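Local coordinates for UPF0201 protein MJ1564 (Methanocaldococcus jannaschii DSM 2661, PDB 2PZZ), which is of unknown function, an archaeal UPF0201 family member that resembles RNA-binding proteins in structure but is thought unlikely to bind RNA, at residues N78-L84 with I104-A110; L24-P28 with K53-L57; A8-P12 with N39-W44; A67-E72 with I120-R126. One frame throughout, in Å; residues are numbered along the deposited sequence.

Contact 1: residues N78-L84 with I104-A110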
loop_
_atom_site.group_PDB
_atom_site.type_symbol
_atom_site.label_atom_id
_atom_site.label_comp_id
_atom_site.label_asym_id
_atom_site.label_seq_id
_atom_site.Cartn_x
_atom_site.Cartn_y
_atom_site.Cartn_z
ATOM N N ASN A 78 1.095 10.048 -27.942
ATOM C CA ASN A 78 1.432 8.670 -28.311
ATOM C C ASN A 78 1.358 7.677 -27.158
ATOM O O ASN A 78 1.922 6.585 -27.237
ATOM C CB ASN A 78 2.841 8.643 -28.903
ATOM C CG ASN A 78 3.086 9.799 -29.854
ATOM O OD1 ASN A 78 3.910 10.682 -29.589
ATOM N ND2 ASN A 78 2.355 9.815 -30.956
ATOM N N ALA A 79 0.656 8.043 -26.091
ATOM C CA ALA A 79 0.566 7.166 -24.937
ATOM C C ALA A 79 -0.603 7.470 -24.008
ATOM O O ALA A 79 -1.413 8.351 -24.267
ATOM C CB ALA A 79 1.863 7.240 -24.154
ATOM N N THR A 80 -0.685 6.690 -22.935
ATOM C CA THR A 80 -1.689 6.861 -21.896
ATOM C C THR A 80 -1.100 6.199 -20.662
ATOM O O THR A 80 -0.239 5.327 -20.770
ATOM C CB THR A 80 -3.052 6.215 -22.242
ATOM O OG1 THR A 80 -4.013 6.602 -21.250
ATOM C CG2 THR A 80 -2.956 4.691 -22.274
ATOM N N LYS A 81 -1.533 6.629 -19.488
ATOM C CA LYS A 81 -1.010 6.056 -18.256
ATOM C C LYS A 81 -2.125 5.976 -17.231
ATOM O O LYS A 81 -3.162 6.618 -17.385
ATOM C CB LYS A 81 0.136 6.916 -17.727
ATOM C CG LYS A 81 -0.260 8.347 -17.431
ATOM C CD LYS A 81 0.967 9.242 -17.270
ATOM C CE LYS A 81 0.562 10.684 -16.971
ATOM N NZ LYS A 81 1.732 11.615 -17.021
ATOM N N PHE A 82 -1.914 5.162 -16.203
ATOM C CA PHE A 82 -2.897 4.979 -15.146
ATOM C C PHE A 82 -2.282 4.079 -14.099
ATOM O O PHE A 82 -1.193 3.528 -14.291
ATOM C CB PHE A 82 -4.173 4.342 -15.716
ATOM C CG PHE A 82 -3.932 3.023 -16.404
ATOM C CD1 PHE A 82 -3.957 1.829 -15.681
ATOM C CD2 PHE A 82 -3.640 2.979 -17.766
ATOM C CE1 PHE A 82 -3.693 0.604 -16.302
ATOM C CE2 PHE A 82 -3.371 1.753 -18.403
ATOM C CZ PHE A 82 -3.398 0.564 -17.666
ATOM N N TYR A 83 -2.984 3.933 -12.988
ATOM C CA TYR A 83 -2.515 3.104 -11.894
ATOM C C TYR A 83 -3.469 1.947 -11.682
ATOM O O TYR A 83 -4.624 2.018 -12.075
ATOM C CB TYR A 83 -2.430 3.923 -10.607
ATOM C CG TYR A 83 -1.273 4.891 -10.575
ATOM C CD1 TYR A 83 -1.337 6.116 -11.237
ATOM C CD2 TYR A 83 -0.105 4.572 -9.895
ATOM C CE1 TYR A 83 -0.258 7.001 -11.217
ATOM C CE2 TYR A 83 0.978 5.446 -9.866
ATOM C CZ TYR A 83 0.891 6.657 -10.528
ATOM O OH TYR A 83 1.960 7.517 -10.488
ATOM N N LEU A 84 -2.969 0.870 -11.088
ATOM C CA LEU A 84 -3.798 -0.292 -10.792
ATOM C C LEU A 84 -3.660 -0.552 -9.308
ATOM O O LEU A 84 -2.569 -0.398 -8.733
ATOM C CB LEU A 84 -3.338 -1.525 -11.569
ATOM C CG LEU A 84 -3.559 -1.498 -13.084
ATOM C CD1 LEU A 84 -3.067 -2.804 -13.698
ATOM C CD2 LEU A 84 -5.033 -1.288 -13.382
ATOM N N ILE A 104 0.171 0.077 -9.071
ATOM C CA ILE A 104 1.087 -0.299 -10.129
ATOM C C ILE A 104 0.930 0.797 -11.174
ATOM O O ILE A 104 -0.159 1.021 -11.678
ATOM C CB ILE A 104 0.707 -1.679 -10.775
ATOM C CG1 ILE A 104 0.783 -2.811 -9.730
ATOM C CG2 ILE A 104 1.684 -2.027 -11.903
ATOM C CD1 ILE A 104 -0.292 -2.761 -8.698
ATOM N N PHE A 105 2.018 1.494 -11.473
ATOM C CA PHE A 105 1.984 2.569 -12.452
ATOM C C PHE A 105 2.166 1.971 -13.842
ATOM O O PHE A 105 3.179 1.337 -14.107
ATOM C CB PHE A 105 3.107 3.564 -12.154
ATOM C CG PHE A 105 3.196 4.682 -13.143
ATOM C CD1 PHE A 105 2.043 5.292 -13.623
ATOM C CD2 PHE A 105 4.435 5.149 -13.569
ATOM C CE1 PHE A 105 2.118 6.362 -14.523
ATOM C CE2 PHE A 105 4.528 6.214 -14.464
ATOM C CZ PHE A 105 3.364 6.824 -14.944
ATOM N N VAL A 106 1.191 2.193 -14.718
ATOM C CA VAL A 106 1.214 1.638 -16.070
ATOM C C VAL A 106 1.186 2.647 -17.215
ATOM O O VAL A 106 0.300 3.503 -17.287
ATOM C CB VAL A 106 0.009 0.693 -16.310
ATOM C CG1 VAL A 106 0.094 0.109 -17.715
ATOM C CG2 VAL A 106 -0.032 -0.411 -15.253
ATOM N N LYS A 107 2.125 2.489 -18.142
ATOM C CA LYS A 107 2.222 3.364 -19.307
ATOM C C LYS A 107 2.190 2.544 -20.596
ATOM O O LYS A 107 3.029 1.665 -20.818
ATOM C CB LYS A 107 3.527 4.163 -19.242
ATOM C CG LYS A 107 3.530 5.447 -20.045
ATOM C CD LYS A 107 4.933 6.052 -20.123
ATOM C CE LYS A 107 5.581 6.201 -18.752
ATOM N NZ LYS A 107 4.894 7.227 -17.922
ATOM N N ILE A 108 1.210 2.824 -21.443
ATOM C CA ILE A 108 1.080 2.128 -22.709
ATOM C C ILE A 108 1.545 3.069 -23.818
ATOM O O ILE A 108 0.931 4.116 -24.040
ATOM C CB ILE A 108 -0.371 1.730 -22.961
ATOM C CG1 ILE A 108 -0.805 0.686 -21.928
ATOM C CG2 ILE A 108 -0.522 1.212 -24.383
ATOM C CD1 ILE A 108 -2.311 0.409 -21.910
ATOM N N LEU A 109 2.624 2.694 -24.505
ATOM C CA LEU A 109 3.194 3.514 -25.570
ATOM C C LEU A 109 2.895 2.957 -26.959
ATOM O O LEU A 109 3.135 1.783 -27.237
ATOM C CB LEU A 109 4.715 3.621 -25.397
ATOM C CG LEU A 109 5.259 3.829 -23.977
ATOM C CD1 LEU A 109 6.786 3.766 -23.993
ATOM C CD2 LEU A 109 4.787 5.169 -23.426
ATOM N N ALA A 110 2.363 3.806 -27.829
ATOM C CA ALA A 110 2.052 3.403 -29.200
ATOM C C ALA A 110 3.301 3.642 -30.043
ATOM O O ALA A 110 3.995 4.631 -29.829
ATOM C CB ALA A 110 0.898 4.238 -29.737
#

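Contact 2: residues L24-P28 with K53-L57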
loop_
_atom_site.group_PDB
_atom_site.type_symbol
_atom_site.label_atom_id
_atom_site.label_comp_id
_atom_site.label_asym_id
_atom_site.label_seq_id
_atom_site.Cartn_x
_atom_site.Cartn_y
_atom_site.Cartn_z
ATOM N N LEU A 24 2.282 -9.724 -12.504
ATOM C CA LEU A 24 2.122 -10.824 -13.455
ATOM C C LEU A 24 0.674 -11.263 -13.625
ATOM O O LEU A 24 0.299 -11.696 -14.708
ATOM C CB LEU A 24 3.025 -12.007 -13.060
ATOM C CG LEU A 24 4.516 -11.616 -13.104
ATOM C CD1 LEU A 24 5.386 -12.696 -12.481
ATOM C CD2 LEU A 24 4.942 -11.355 -14.550
ATOM N N ASN A 25 -0.151 -11.127 -12.585
ATOM C CA ASN A 25 -1.559 -11.506 -12.710
ATOM C C ASN A 25 -2.271 -10.648 -13.741
ATOM O O ASN A 25 -3.291 -11.064 -14.296
ATOM C CB ASN A 25 -2.318 -11.368 -11.378
ATOM C CG ASN A 25 -1.962 -12.451 -10.385
ATOM O OD1 ASN A 25 -1.462 -13.514 -10.761
ATOM N ND2 ASN A 25 -2.227 -12.192 -9.104
ATOM N N ILE A 26 -1.756 -9.442 -13.985
ATOM C CA ILE A 26 -2.376 -8.553 -14.969
ATOM C C ILE A 26 -1.560 -8.517 -16.270
ATOM O O ILE A 26 -2.122 -8.403 -17.363
ATOM C CB ILE A 26 -2.510 -7.110 -14.419
ATOM C CG1 ILE A 26 -3.105 -7.138 -13.003
ATOM C CG2 ILE A 26 -3.413 -6.275 -15.333
ATOM C CD1 ILE A 26 -4.527 -7.716 -12.912
ATOM N N PHE A 27 -0.241 -8.643 -16.142
ATOM C CA PHE A 27 0.669 -8.611 -17.277
ATOM C C PHE A 27 1.597 -9.813 -17.219
ATOM O O PHE A 27 2.779 -9.669 -16.948
ATOM C CB PHE A 27 1.496 -7.310 -17.247
ATOM C CG PHE A 27 0.656 -6.063 -17.307
ATOM C CD1 PHE A 27 0.030 -5.687 -18.491
ATOM C CD2 PHE A 27 0.449 -5.288 -16.163
ATOM C CE1 PHE A 27 -0.807 -4.539 -18.543
ATOM C CE2 PHE A 27 -0.377 -4.150 -16.194
ATOM C CZ PHE A 27 -1.009 -3.774 -17.392
ATOM N N PRO A 28 1.066 -11.020 -17.500
ATOM C CA PRO A 28 1.764 -12.312 -17.496
ATOM C C PRO A 28 3.097 -12.387 -18.245
ATOM O O PRO A 28 4.002 -13.104 -17.816
ATOM C CB PRO A 28 0.728 -13.266 -18.108
ATOM C CG PRO A 28 -0.567 -12.658 -17.735
ATOM C CD PRO A 28 -0.306 -11.189 -18.013
ATOM N N LYS A 53 -4.089 -10.140 -21.422
ATOM C CA LYS A 53 -4.681 -10.486 -20.137
ATOM C C LYS A 53 -5.529 -9.327 -19.608
ATOM O O LYS A 53 -6.661 -9.529 -19.156
ATOM C CB LYS A 53 -3.582 -10.846 -19.136
ATOM C CG LYS A 53 -4.090 -11.287 -17.769
ATOM C CD LYS A 53 -4.930 -12.554 -17.862
ATOM C CE LYS A 53 -5.145 -13.173 -16.488
ATOM N NZ LYS A 53 -6.042 -14.366 -16.550
ATOM N N LEU A 54 -4.985 -8.113 -19.663
ATOM C CA LEU A 54 -5.718 -6.935 -19.192
ATOM C C LEU A 54 -7.065 -6.821 -19.907
ATOM O O LEU A 54 -8.097 -6.568 -19.273
ATOM C CB LEU A 54 -4.895 -5.655 -19.434
ATOM C CG LEU A 54 -5.586 -4.304 -19.184
ATOM C CD1 LEU A 54 -6.033 -4.222 -17.737
ATOM C CD2 LEU A 54 -4.619 -3.145 -19.524
ATOM N N LYS A 55 -7.058 -7.015 -21.222
ATOM C CA LYS A 55 -8.297 -6.925 -22.003
ATOM C C LYS A 55 -9.339 -7.952 -21.570
ATOM O O LYS A 55 -10.534 -7.666 -21.557
ATOM C CB LYS A 55 -8.004 -7.106 -23.489
ATOM C CG LYS A 55 -7.145 -6.005 -24.086
ATOM C CD LYS A 55 -6.943 -6.210 -25.569
ATOM C CE LYS A 55 -6.130 -5.072 -26.163
ATOM N NZ LYS A 55 -5.766 -5.292 -27.603
ATOM N N GLU A 56 -8.884 -9.149 -21.228
ATOM C CA GLU A 56 -9.791 -10.202 -20.780
ATOM C C GLU A 56 -10.436 -9.809 -19.458
ATOM O O GLU A 56 -11.651 -9.907 -19.298
ATOM C CB GLU A 56 -9.032 -11.509 -20.554
ATOM C CG GLU A 56 -8.570 -12.224 -21.794
ATOM C CD GLU A 56 -7.589 -13.333 -21.463
ATOM O OE1 GLU A 56 -7.750 -13.968 -20.393
ATOM O OE2 GLU A 56 -6.665 -13.573 -22.271
ATOM N N LEU A 57 -9.617 -9.355 -18.513
ATOM C CA LEU A 57 -10.122 -8.988 -17.199
ATOM C C LEU A 57 -11.114 -7.839 -17.234
ATOM O O LEU A 57 -12.106 -7.852 -16.494
ATOM C CB LEU A 57 -8.963 -8.671 -16.256
ATOM C CG LEU A 57 -7.993 -9.843 -16.040
ATOM C CD1 LEU A 57 -6.822 -9.388 -15.209
ATOM C CD2 LEU A 57 -8.721 -11.011 -15.361
HETATM O O HOH W 1 -2.149 -7.955 -19.955
#

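Contact 3: residues A8-P12 with N39-W44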
loop_
_atom_site.group_PDB
_atom_site.type_symbol
_atom_site.label_atom_id
_atom_site.label_comp_id
_atom_site.label_asym_id
_atom_site.label_seq_id
_atom_site.Cartn_x
_atom_site.Cartn_y
_atom_site.Cartn_z
ATOM N N ALA A 8 6.374 -0.576 -9.896
ATOM C CA ALA A 8 5.607 -0.816 -8.675
ATOM C C ALA A 8 6.560 -0.791 -7.507
ATOM O O ALA A 8 7.524 -1.556 -7.476
ATOM C CB ALA A 8 4.913 -2.180 -8.741
ATOM N N LYS A 9 6.306 0.093 -6.550
ATOM C CA LYS A 9 7.171 0.184 -5.382
ATOM C C LYS A 9 6.861 -1.008 -4.480
ATOM O O LYS A 9 5.774 -1.576 -4.541
ATOM C CB LYS A 9 6.914 1.489 -4.602
ATOM C CG LYS A 9 5.650 1.474 -3.726
ATOM C CD LYS A 9 5.564 2.694 -2.786
ATOM C CE LYS A 9 5.398 4.008 -3.558
ATOM N NZ LYS A 9 5.079 5.190 -2.678
ATOM N N VAL A 10 7.842 -1.388 -3.674
ATOM C CA VAL A 10 7.700 -2.459 -2.715
ATOM C C VAL A 10 8.100 -1.811 -1.402
ATOM O O VAL A 10 9.269 -1.485 -1.188
ATOM C CB VAL A 10 8.659 -3.644 -2.979
ATOM C CG1 VAL A 10 8.602 -4.622 -1.788
ATOM C CG2 VAL A 10 8.271 -4.357 -4.253
ATOM N N LYS A 11 7.124 -1.598 -0.533
ATOM C CA LYS A 11 7.407 -0.983 0.755
ATOM C C LYS A 11 8.072 -1.969 1.708
ATOM O O LYS A 11 7.957 -3.189 1.539
ATOM C CB LYS A 11 6.111 -0.436 1.338
ATOM C CG LYS A 11 5.501 0.653 0.457
ATOM C CD LYS A 11 4.388 1.381 1.198
ATOM C CE LYS A 11 3.964 2.621 0.448
ATOM N NZ LYS A 11 3.026 3.452 1.250
ATOM N N PRO A 12 8.796 -1.452 2.720
ATOM C CA PRO A 12 9.494 -2.278 3.711
ATOM C C PRO A 12 8.703 -3.472 4.266
ATOM O O PRO A 12 9.266 -4.551 4.453
ATOM C CB PRO A 12 9.846 -1.268 4.805
ATOM C CG PRO A 12 10.182 -0.038 3.994
ATOM C CD PRO A 12 9.040 -0.014 2.972
ATOM N N ASN A 39 15.943 2.844 2.953
ATOM C CA ASN A 39 15.178 2.443 4.130
ATOM C C ASN A 39 14.307 1.211 3.880
ATOM O O ASN A 39 13.137 1.196 4.246
ATOM C CB ASN A 39 14.292 3.604 4.599
ATOM C CG ASN A 39 15.089 4.851 4.927
ATOM O OD1 ASN A 39 14.804 5.938 4.413
ATOM N ND2 ASN A 39 16.090 4.707 5.792
ATOM N N GLU A 40 14.891 0.191 3.251
ATOM C CA GLU A 40 14.200 -1.061 2.948
ATOM C C GLU A 40 13.147 -0.970 1.845
ATOM O O GLU A 40 12.406 -1.929 1.622
ATOM C CB GLU A 40 13.552 -1.651 4.210
ATOM C CG GLU A 40 14.509 -1.896 5.378
ATOM C CD GLU A 40 15.647 -2.854 5.050
ATOM O OE1 GLU A 40 15.386 -3.969 4.552
ATOM O OE2 GLU A 40 16.816 -2.494 5.305
ATOM N N PHE A 41 13.062 0.178 1.174
ATOM C CA PHE A 41 12.115 0.321 0.069
ATOM C C PHE A 41 12.756 -0.293 -1.184
ATOM O O PHE A 41 13.982 -0.395 -1.297
ATOM C CB PHE A 41 11.797 1.795 -0.230
ATOM C CG PHE A 41 10.798 2.418 0.711
ATOM C CD1 PHE A 41 11.145 2.717 2.027
ATOM C CD2 PHE A 41 9.507 2.701 0.275
ATOM C CE1 PHE A 41 10.210 3.296 2.900
ATOM C CE2 PHE A 41 8.567 3.275 1.138
ATOM C CZ PHE A 41 8.916 3.575 2.451
ATOM N N GLY A 42 11.917 -0.687 -2.133
ATOM C CA GLY A 42 12.416 -1.258 -3.368
ATOM C C GLY A 42 11.441 -0.948 -4.473
ATOM O O GLY A 42 10.456 -0.257 -4.238
ATOM N N GLU A 43 11.698 -1.460 -5.673
ATOM C CA GLU A 43 10.811 -1.211 -6.797
ATOM C C GLU A 43 10.993 -2.210 -7.937
ATOM O O GLU A 43 12.122 -2.601 -8.257
ATOM C CB GLU A 43 11.052 0.204 -7.323
ATOM C CG GLU A 43 10.315 0.547 -8.602
ATOM C CD GLU A 43 10.668 1.940 -9.125
ATOM O OE1 GLU A 43 11.864 2.199 -9.391
ATOM O OE2 GLU A 43 9.752 2.774 -9.277
ATOM N N TRP A 44 9.879 -2.624 -8.540
ATOM C CA TRP A 44 9.921 -3.530 -9.679
ATOM C C TRP A 44 9.703 -2.672 -10.918
ATOM O O TRP A 44 8.843 -1.808 -10.914
ATOM C CB TRP A 44 8.777 -4.571 -9.651
ATOM C CG TRP A 44 8.962 -5.722 -8.722
ATOM C CD1 TRP A 44 8.407 -5.877 -7.483
ATOM C CD2 TRP A 44 9.762 -6.890 -8.956
ATOM N NE1 TRP A 44 8.812 -7.069 -6.929
ATOM C CE2 TRP A 44 9.642 -7.712 -7.813
ATOM C CE3 TRP A 44 10.569 -7.322 -10.021
ATOM C CZ2 TRP A 44 10.300 -8.953 -7.703
ATOM C CZ3 TRP A 44 11.226 -8.556 -9.914
ATOM C CH2 TRP A 44 11.083 -9.358 -8.758
HETATM O O HOH W 2 11.200 -3.557 -0.291
#

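Contact 4: residues A67-E72 with I120-R126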
loop_
_atom_site.group_PDB
_atom_site.type_symbol
_atom_site.label_atom_id
_atom_site.label_comp_id
_atom_site.label_asym_id
_atom_site.label_seq_id
_atom_site.Cartn_x
_atom_site.Cartn_y
_atom_site.Cartn_z
ATOM N N ALA A 67 -12.618 1.625 -17.472
ATOM C CA ALA A 67 -11.308 1.578 -18.101
ATOM C C ALA A 67 -11.186 2.615 -19.215
ATOM O O ALA A 67 -10.183 3.314 -19.303
ATOM C CB ALA A 67 -11.037 0.179 -18.645
ATOM N N ARG A 68 -12.214 2.724 -20.050
ATOM C CA ARG A 68 -12.196 3.684 -21.148
ATOM C C ARG A 68 -12.001 5.106 -20.637
ATOM O O ARG A 68 -11.204 5.868 -21.175
ATOM C CB ARG A 68 -13.498 3.595 -21.944
ATOM C CG ARG A 68 -13.580 4.550 -23.136
ATOM C CD ARG A 68 -12.350 4.467 -24.064
ATOM N NE ARG A 68 -12.639 5.179 -25.300
ATOM C CZ ARG A 68 -13.342 4.663 -26.300
ATOM N NH1 ARG A 68 -13.801 3.419 -26.216
ATOM N NH2 ARG A 68 -13.654 5.412 -27.348
HETATM N N MSE A 69 -12.727 5.455 -19.579
HETATM C CA MSE A 69 -12.627 6.784 -19.009
HETATM C C MSE A 69 -11.226 7.023 -18.452
HETATM O O MSE A 69 -10.630 8.076 -18.687
HETATM C CB MSE A 69 -13.659 6.964 -17.893
HETATM C CG MSE A 69 -13.729 8.387 -17.351
HETATM SE SE MSE A 69 -14.630 8.516 -15.638
HETATM C CE MSE A 69 -13.041 8.429 -14.528
ATOM N N VAL A 70 -10.698 6.050 -17.713
ATOM C CA VAL A 70 -9.366 6.201 -17.133
ATOM C C VAL A 70 -8.263 6.310 -18.194
ATOM O O VAL A 70 -7.343 7.114 -18.063
ATOM C CB VAL A 70 -9.038 5.032 -16.178
ATOM C CG1 VAL A 70 -7.601 5.139 -15.693
ATOM C CG2 VAL A 70 -10.006 5.050 -14.975
ATOM N N LEU A 71 -8.357 5.500 -19.241
ATOM C CA LEU A 71 -7.358 5.535 -20.305
ATOM C C LEU A 71 -7.378 6.860 -21.078
ATOM O O LEU A 71 -6.325 7.395 -21.422
ATOM C CB LEU A 71 -7.564 4.356 -21.263
ATOM C CG LEU A 71 -7.456 2.985 -20.581
ATOM C CD1 LEU A 71 -7.578 1.854 -21.604
ATOM C CD2 LEU A 71 -6.127 2.899 -19.848
ATOM N N GLU A 72 -8.562 7.392 -21.356
ATOM C CA GLU A 72 -8.625 8.655 -22.084
ATOM C C GLU A 72 -8.107 9.793 -21.222
ATOM O O GLU A 72 -7.405 10.683 -21.706
ATOM C CB GLU A 72 -10.048 8.948 -22.536
ATOM C CG GLU A 72 -10.517 8.035 -23.632
ATOM C CD GLU A 72 -11.831 8.484 -24.203
ATOM O OE1 GLU A 72 -12.256 9.610 -23.861
ATOM O OE2 GLU A 72 -12.437 7.728 -24.994
ATOM N N ILE A 120 -6.658 2.339 -27.352
ATOM C CA ILE A 120 -7.620 2.475 -26.269
ATOM C C ILE A 120 -8.998 1.929 -26.605
ATOM O O ILE A 120 -9.630 1.294 -25.764
ATOM C CB ILE A 120 -7.741 3.948 -25.825
ATOM C CG1 ILE A 120 -6.415 4.401 -25.206
ATOM C CG2 ILE A 120 -8.876 4.103 -24.818
ATOM C CD1 ILE A 120 -6.410 5.844 -24.726
ATOM N N LYS A 121 -9.469 2.182 -27.821
ATOM C CA LYS A 121 -10.775 1.683 -28.242
ATOM C C LYS A 121 -10.731 0.163 -28.295
ATOM O O LYS A 121 -11.706 -0.519 -27.994
ATOM C CB LYS A 121 -11.142 2.240 -29.627
ATOM C CG LYS A 121 -11.601 3.697 -29.601
ATOM C CD LYS A 121 -11.811 4.263 -31.009
ATOM C CE LYS A 121 -12.332 5.707 -30.946
ATOM N NZ LYS A 121 -12.264 6.451 -32.252
ATOM N N ASP A 122 -9.575 -0.352 -28.679
ATOM C CA ASP A 122 -9.347 -1.779 -28.794
ATOM C C ASP A 122 -9.304 -2.449 -27.418
ATOM O O ASP A 122 -9.818 -3.557 -27.240
ATOM C CB ASP A 122 -8.031 -2.002 -29.538
ATOM C CG ASP A 122 -7.744 -3.455 -29.794
ATOM O OD1 ASP A 122 -7.352 -4.159 -28.846
ATOM O OD2 ASP A 122 -7.915 -3.896 -30.950
ATOM N N ILE A 123 -8.695 -1.767 -26.449
ATOM C CA ILE A 123 -8.580 -2.300 -25.098
ATOM C C ILE A 123 -9.887 -2.188 -24.320
ATOM O O ILE A 123 -10.360 -3.173 -23.744
ATOM C CB ILE A 123 -7.467 -1.579 -24.309
ATOM C CG1 ILE A 123 -6.109 -1.886 -24.951
ATOM C CG2 ILE A 123 -7.466 -2.035 -22.844
ATOM C CD1 ILE A 123 -4.920 -1.182 -24.275
ATOM N N ALA A 124 -10.456 -0.986 -24.303
ATOM C CA ALA A 124 -11.699 -0.712 -23.595
ATOM C C ALA A 124 -12.715 -0.065 -24.536
ATOM O O ALA A 124 -12.871 1.159 -24.559
ATOM C CB ALA A 124 -11.427 0.204 -22.390
ATOM N N PRO A 125 -13.421 -0.890 -25.329
ATOM C CA PRO A 125 -14.436 -0.445 -26.286
ATOM C C PRO A 125 -15.692 0.053 -25.584
ATOM O O PRO A 125 -16.068 -0.469 -24.526
ATOM C CB PRO A 125 -14.740 -1.712 -27.090
ATOM C CG PRO A 125 -13.548 -2.581 -26.871
ATOM C CD PRO A 125 -13.212 -2.342 -25.445
ATOM N N ARG A 126 -16.350 1.044 -26.181
ATOM C CA ARG A 126 -17.586 1.563 -25.618
ATOM C C ARG A 126 -18.606 0.430 -25.576
ATOM O O ARG A 126 -18.392 -0.623 -26.185
ATOM C CB ARG A 126 -18.134 2.704 -26.482
ATOM C CG ARG A 126 -17.253 3.936 -26.496
ATOM C CD ARG A 126 -17.976 5.137 -27.075
ATOM N NE ARG A 126 -17.212 6.368 -26.872
ATOM C CZ ARG A 126 -16.762 6.788 -25.690
ATOM N NH1 ARG A 126 -16.993 6.079 -24.591
ATOM N NH2 ARG A 126 -16.069 7.914 -25.607
#

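Contact 1: residues N78-L84 with I104-A110
Ile104 opens the second strand with a reciprocal pair of backbone hydrogen bonds to Leu84: Ile104 N to Leu84 O at 2.8 Å and Leu84 N to Ile104 O at 2.9 Å. Leu84 CB lies 4.1 Å from Ile104 CB. Phe105, opposite Tyr83 in a non-hydrogen-bonded pair, points to the other face; the two rings form an offset stack, centroids 4.9 Å apart and planes at 26°. Val106 returns to the face of Phe82 and Leu84. Val106 N meets Phe82 O at 2.8 Å and Phe82 N meets Val106 O at 3.0 Å; Val106 CB sits 3.9 Å from the Phe82 ring centroid, 22° off the normal, a CH-pi contact. Lys107 faces Lys81, CA atoms 4.3 Å apart. At Ile108 a further reciprocal pair forms, Ile108 N to Thr80 O at 3.0 Å and Thr80 N to Ile108 O at 3.2 Å, while Ile108 CD1 touches the Phe82 ring edge. Leu109 packs CD2 on Ala79 CB at 3.7 Å, and Ala110 N closes the ladder on Asn78 O at 2.9 Å. An axis angle of 155° fits a twisted antiparallel pair. Strand 79-84 is outermost in the sheet within this chain, whereas 104-109 is flanked also by strand 3-10; on the face of Phe82 and Ile108 lie helices 64-73 and 116-123, with Thr80 OG1 hydrogen-bonded to Leu71 O.

Contact 2: residues L24-P28 with K53-L57
The 24-28 segment, on helix 16-26 and the chain after it, approaches helix 52-60 most closely at Ile26 and Leu54, whose CA atoms are 5.6 Å apart. No direct hydrogen bond joins the segments. Instead, one water accepts from Leu54 N at 2.9 Å and donates to Ile26 O at 2.6 Å, linking an amide in the first turn of helix 52-60 to the Ile26 carbonyl. Ile26 CD1 meets Leu57 CD1 at 3.7 Å and Ile26 CG2 lies 4.1 Å from Leu54 CD1, while Phe27 CE1 reaches Leu54 CD2 at 4.2 Å. On the more exposed side, Pro28 CD rests 3.5 Å from Lys53 CB, and Lys53 CE passes Asn25 O at 3.6 Å. Ile26 and Phe27 also pack on Leu84 of strand 79-84, and Phe27 on Val4 and Ile6 of strand 3-10, placing the contact in the helical layer against the sheet. The chemistry is therefore mainly apolar: the segments bury 270 Å² in all, and a water serves the carbonyl and amide that face each other without bonding directly.

Contact 3: residues A8-P12 with N39-W44
This is an antiparallel strand pairing that runs out into loops, joining the end of strand 3-10 to the start of strand 42-48 at a sheet end, its centre about 18 Å from that of the chain. The short axes approach to 4.3 Å at 147°. Two reciprocal pairs of backbone hydrogen bonds define the register: Ala8 N to Trp44 O at 2.9 Å with Trp44 N to Ala8 O at 2.8 Å, then Val10 N to Gly42 O and Gly42 N to Val10 O, both 2.9 Å. Lys9 and Glu43 form the non-hydrogen-bonded pair between them. Val10 CG2 lies against Trp44 CD1 at 3.6 Å on the face covered by helix 16-26, where Trp44 NE1 hydrogen-bonds to Lys16 O. Beyond the ladder, a water donates to Val10 O at 3.0 Å and Glu40 O at 2.8 Å, bridging the segments, whose CA atoms are still 4.9 Å apart at Lys11-Phe41 and Pro12-Glu40. Pro12 CD lies 3.4 Å from the Phe41 ring centroid, 8° off the normal. Past the last backbone pair, then, water and a CH-pi contact replace strand pairing, and Pro12 and Phe41, with Lys11, form part of the surface on which Gln87 of the second subunit packs.

Contact 4: residues A67-E72 with I120-R126
Two like-charged guanidinium groups lie one on the other: those of Arg68 and Arg126 stack with centres 4.0 Å apart and planes at 21°, Arg68 NH2 coming within 3.7 Å of Arg126 NE. Glu72 offsets the repulsion. Its OE2 accepts from Arg68 NE at 2.6 Å in a salt bridge one helical turn along, and makes a long, purely electrostatic bridge of 3.7 Å to Arg126 NH2, lying well out of that guanidinium's plane. The opposite face of the Arg68 guanidinium is occupied by Lys121, whose CG is 3.5 Å from Arg68 NH2. In the plane, Arg68 NH1 donates to Ala124 O at 3.0 Å with an angle of 149°; Ala124 is the first residue past helix 116-123 to leave helical backbone angles, so this bond falls where the chain leaves the helix. Beneath the charged group the interface is apolar. Ala67 CB meets Ala124 CB at 3.8 Å, Leu71 CB meets Ile120 CG2 at 3.8 Å, Leu71 CD1 reaches Ile123 CG2 at 4.1 Å, and Arg68 CD lies 3.6 Å from Ile120 CG2. Leu71 also packs on Phe82. The arrangement is helix 64-73 packed on the end of helix 116-123 and the loop that follows it, an aliphatic seam bordered by an Arg-Glu-Arg salt-bridge network, in the helical layer against one face of the antiparallel sheet of an alpha+beta fold.

Overall arrangement
Contacts 1 and 3 belong to the same antiparallel sheet, whose strands 104-109 and 3-10 are neighbours, and both rest on backbone ladders. Contacts 2 and 4 join helices, and loop residues that follow them, without such pairing, through apolar side chains supplemented by a water in one and charged groups in the other. Contact 4 is the most buried and touches contact 1 through Phe82 on Leu71, placing helices against the sheet; contact 2 meets the same face where Phe27 packs on Leu84 and Val106. Lys55 to Asp122, a salt bridge, ties contact 2 to contact 4. Contact 3, about 30 Å from contact 4 between centres, is peripheral and alone adjoins the second subunit.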